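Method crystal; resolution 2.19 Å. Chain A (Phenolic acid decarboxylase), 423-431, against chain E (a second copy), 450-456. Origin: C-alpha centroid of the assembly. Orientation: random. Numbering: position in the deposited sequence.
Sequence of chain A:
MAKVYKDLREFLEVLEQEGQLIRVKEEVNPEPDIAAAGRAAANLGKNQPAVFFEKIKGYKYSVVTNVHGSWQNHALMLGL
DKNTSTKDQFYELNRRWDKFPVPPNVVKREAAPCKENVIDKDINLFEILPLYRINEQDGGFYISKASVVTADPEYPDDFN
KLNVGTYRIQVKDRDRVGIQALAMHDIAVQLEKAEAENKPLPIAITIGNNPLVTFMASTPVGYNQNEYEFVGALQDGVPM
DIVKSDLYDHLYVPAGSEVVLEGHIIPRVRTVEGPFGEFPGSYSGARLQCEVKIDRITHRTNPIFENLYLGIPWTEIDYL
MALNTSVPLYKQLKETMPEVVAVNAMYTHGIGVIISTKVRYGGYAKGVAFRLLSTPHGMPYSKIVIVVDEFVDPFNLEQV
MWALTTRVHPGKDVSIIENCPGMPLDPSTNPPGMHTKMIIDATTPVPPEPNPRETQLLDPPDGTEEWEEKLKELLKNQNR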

# COMPACT_ATOMS: atom_id res chain seq x y z
N MET A 423 19.42 -9.25 8.74
CA MET A 423 20.83 -9.51 8.93
C MET A 423 21.62 -8.51 8.10
O MET A 423 21.26 -8.24 6.95
N PRO A 424 22.69 -7.93 8.65
CA PRO A 424 23.49 -6.97 7.86
C PRO A 424 24.18 -7.61 6.67
O PRO A 424 24.49 -6.90 5.70
N LEU A 425 24.44 -8.92 6.70
CA LEU A 425 25.06 -9.60 5.58
C LEU A 425 24.22 -9.54 4.31
O LEU A 425 24.71 -9.91 3.24
N ASP A 426 22.96 -9.10 4.41
CA ASP A 426 22.15 -8.82 3.23
C ASP A 426 22.44 -7.39 2.82
O ASP A 426 22.01 -6.46 3.52
N PRO A 427 23.16 -7.15 1.72
CA PRO A 427 23.60 -5.78 1.41
C PRO A 427 22.49 -4.86 0.94
O PRO A 427 22.72 -3.65 0.84
N SER A 428 21.30 -5.39 0.64
CA SER A 428 20.20 -4.55 0.19
C SER A 428 19.33 -4.04 1.33
O SER A 428 18.37 -3.30 1.07
N THR A 429 19.64 -4.41 2.57
CA THR A 429 18.85 -3.94 3.70
C THR A 429 19.01 -2.44 3.87
O THR A 429 20.13 -1.91 3.86
N ASN A 430 17.88 -1.74 4.01
CA ASN A 430 17.83 -0.32 4.29
C ASN A 430 16.62 -0.04 5.17
O ASN A 430 15.48 -0.16 4.71
N PRO A 431 16.82 0.29 6.46
CA PRO A 431 18.10 0.44 7.18
C PRO A 431 18.87 -0.87 7.31
O PRO A 431 18.25 -1.92 7.40
N PRO E 450 20.53 5.52 -4.51
CA PRO E 450 21.47 5.29 -3.41
C PRO E 450 21.64 3.81 -3.12
O PRO E 450 20.70 3.02 -3.22
N ASN E 451 22.87 3.43 -2.77
CA ASN E 451 23.18 2.06 -2.39
C ASN E 451 23.43 2.01 -0.89
O ASN E 451 24.38 2.63 -0.41
N PRO E 452 22.60 1.30 -0.12
CA PRO E 452 22.80 1.25 1.34
C PRO E 452 24.16 0.70 1.75
O PRO E 452 24.70 1.13 2.78
N ARG E 453 24.74 -0.22 0.98
CA ARG E 453 26.08 -0.72 1.27
C ARG E 453 26.65 -1.32 -0.00
O ARG E 453 26.22 -2.40 -0.43
N GLU E 454 27.62 -0.64 -0.60
CA GLU E 454 28.26 -1.12 -1.81
C GLU E 454 29.23 -2.25 -1.48
O GLU E 454 30.05 -2.12 -0.57
N THR E 455 29.13 -3.34 -2.23
CA THR E 455 30.01 -4.49 -2.07
C THR E 455 30.86 -4.66 -3.32
O THR E 455 30.46 -4.28 -4.42
N GLN E 456 32.05 -5.23 -3.13
CA GLN E 456 32.89 -5.64 -4.24
C GLN E 456 32.68 -7.14 -4.45
O GLN E 456 33.08 -7.95 -3.61

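A single arginine does all the direct hydrogen bonding across this contact, and what it reads is backbone rather than side chain. Arg E453 starts with its CA-to-CB bond toward chain A, runs out through chi1 and chi2 both t, then bends at chi3 (p, 70°), bringing its guanidinium to the two consecutive type I turns of chain A, Met A423 to Asp A426 and Asp A426 to Thr A429. NH2 donates to Pro A424 O at 2.9 Å, the one hydrogen bond made directly between the stretches.

Two waters extend that reading. Water 1 accepts from Arg E453 NE at 2.8 Å and lies 2.7 Å from Pro A424 O, close enough to donate to it, so this carbonyl is reached directly and can be reached through water as well. Water 2 accepts from Arg E453 NH2 at 3.1 Å and donates to Leu A425 O at 2.6 Å. The carbonyls of two successive residues are thus tied to one guanidinium, while the Leu A425 side chain (chi1 p, chi2 p) leaves CA pointing away from chain E.

The polar work is done at the guanidinium edge, near which Pro A424 O lies; one face is left for carbon. Pro A427 CB lies over that face, 3.7 Å from Arg E453 NH2; the proline ring is C-gamma endo. The same Pro A427 CB also meets Thr E455 CG2 at 3.9 Å; Thr E455 points toward chain A with chi1 p.

Farther along, the packing passes to Pro E452, whose CB points toward chain A. Its CB comes within 3.4 Å of Thr A429 O and 4.1 Å of Asn A430 CB, and its CG lies 3.8 Å from Pro A427 O. Asn A430 (chi1 t) also points toward its partner, so here two inward-facing CB atoms meet. Pro A427 and Pro E452 each have a little over 70 Å² covered, with Arg E453 close behind, in a contact burying 306 Å² in all.

Behind this surface, chain A braces its own turn. Asp A426 (chi1 t) points away from chain E, and its OD2 accepts from Ser A428 N at 2.9 Å and from Ser A428 OG at 2.6 Å, with Ser A428 in the p rotamer. Thr A429 OG1, also chi1 p, donates to Asp A426 O at 3.0 Å. On chain E, Asn E451 OD1 accepts a weak bond from Arg E453 N at 3.3 Å.

The rule to take away is economical: two prolines supply much of the packing, one arginine reads turn carbonyls, and water completes its reach.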

# COMPACT_ATOMS: atom_id res chain seq x y z
CB MET A 423 21.20 -10.94 8.50
CG MET A 423 21.09 -12.01 9.59
SD MET A 423 21.16 -11.45 11.31
CE MET A 423 22.93 -11.36 11.57
CB PRO A 424 24.50 -6.42 8.88
CG PRO A 424 24.05 -6.91 10.22
CD PRO A 424 23.27 -8.16 9.98
CB LEU A 425 25.37 -11.06 5.96
CG LEU A 425 24.29 -12.02 6.46
CD1 LEU A 425 23.30 -12.44 5.39
CD2 LEU A 425 24.94 -13.25 7.09
CB ASP A 426 20.67 -9.02 3.54
CG ASP A 426 19.74 -8.56 2.41
OD1 ASP A 426 18.52 -8.77 2.57
OD2 ASP A 426 20.20 -8.01 1.38
CB PRO A 427 24.64 -6.00 0.30
CG PRO A 427 24.19 -7.26 -0.37
CD PRO A 427 23.63 -8.13 0.72
CB SER A 428 19.33 -5.32 -0.81
OG SER A 428 18.91 -6.55 -0.27
CB THR A 429 19.25 -4.65 4.99
OG1 THR A 429 20.65 -4.47 5.23
CG2 THR A 429 18.94 -6.14 4.91
CB ASN A 430 17.76 0.50 2.99
CG ASN A 430 18.07 1.97 3.21
OD1 ASN A 430 18.30 2.41 4.34
ND2 ASN A 430 18.07 2.73 2.13
CB PRO A 431 17.67 0.95 8.56
CG PRO A 431 16.26 1.42 8.40
CD PRO A 431 15.67 0.55 7.34
CB PRO E 450 20.81 6.02 -2.22
CG PRO E 450 19.90 7.03 -2.87
CD PRO E 450 19.37 6.31 -4.07
CB ASN E 451 24.40 1.55 -3.15
CG ASN E 451 24.49 0.04 -3.15
OD1 ASN E 451 24.03 -0.63 -2.22
ND2 ASN E 451 25.08 -0.52 -4.20
CB PRO E 452 21.66 0.35 1.83
CG PRO E 452 21.06 -0.27 0.60
CD PRO E 452 21.34 0.66 -0.53
CB ARG E 453 26.05 -1.75 2.40
CG ARG E 453 27.42 -2.32 2.73
CD ARG E 453 27.43 -3.04 4.06
NE ARG E 453 26.67 -4.28 4.03
CZ ARG E 453 27.15 -5.43 3.56
NH1 ARG E 453 28.37 -5.53 3.08
NH2 ARG E 453 26.37 -6.51 3.58
CB GLU E 454 28.98 0.01 -2.53
CG GLU E 454 28.34 0.41 -3.85
CD GLU E 454 28.65 1.85 -4.24
OE1 GLU E 454 29.61 2.42 -3.68
OE2 GLU E 454 27.93 2.40 -5.09
CB THR E 455 29.22 -5.77 -1.81
OG1 THR E 455 28.33 -6.02 -2.92
CG2 THR E 455 28.41 -5.66 -0.53
CB GLN E 456 34.36 -5.33 -3.98
CG GLN E 456 35.29 -5.90 -5.04
CD GLN E 456 34.93 -5.43 -6.44
OE1 GLN E 456 34.90 -4.23 -6.71
NE2 GLN E 456 34.66 -6.37 -7.33
O HOH W 1 24.12 -4.30 5.09
O HOH W 2 27.10 -9.34 2.53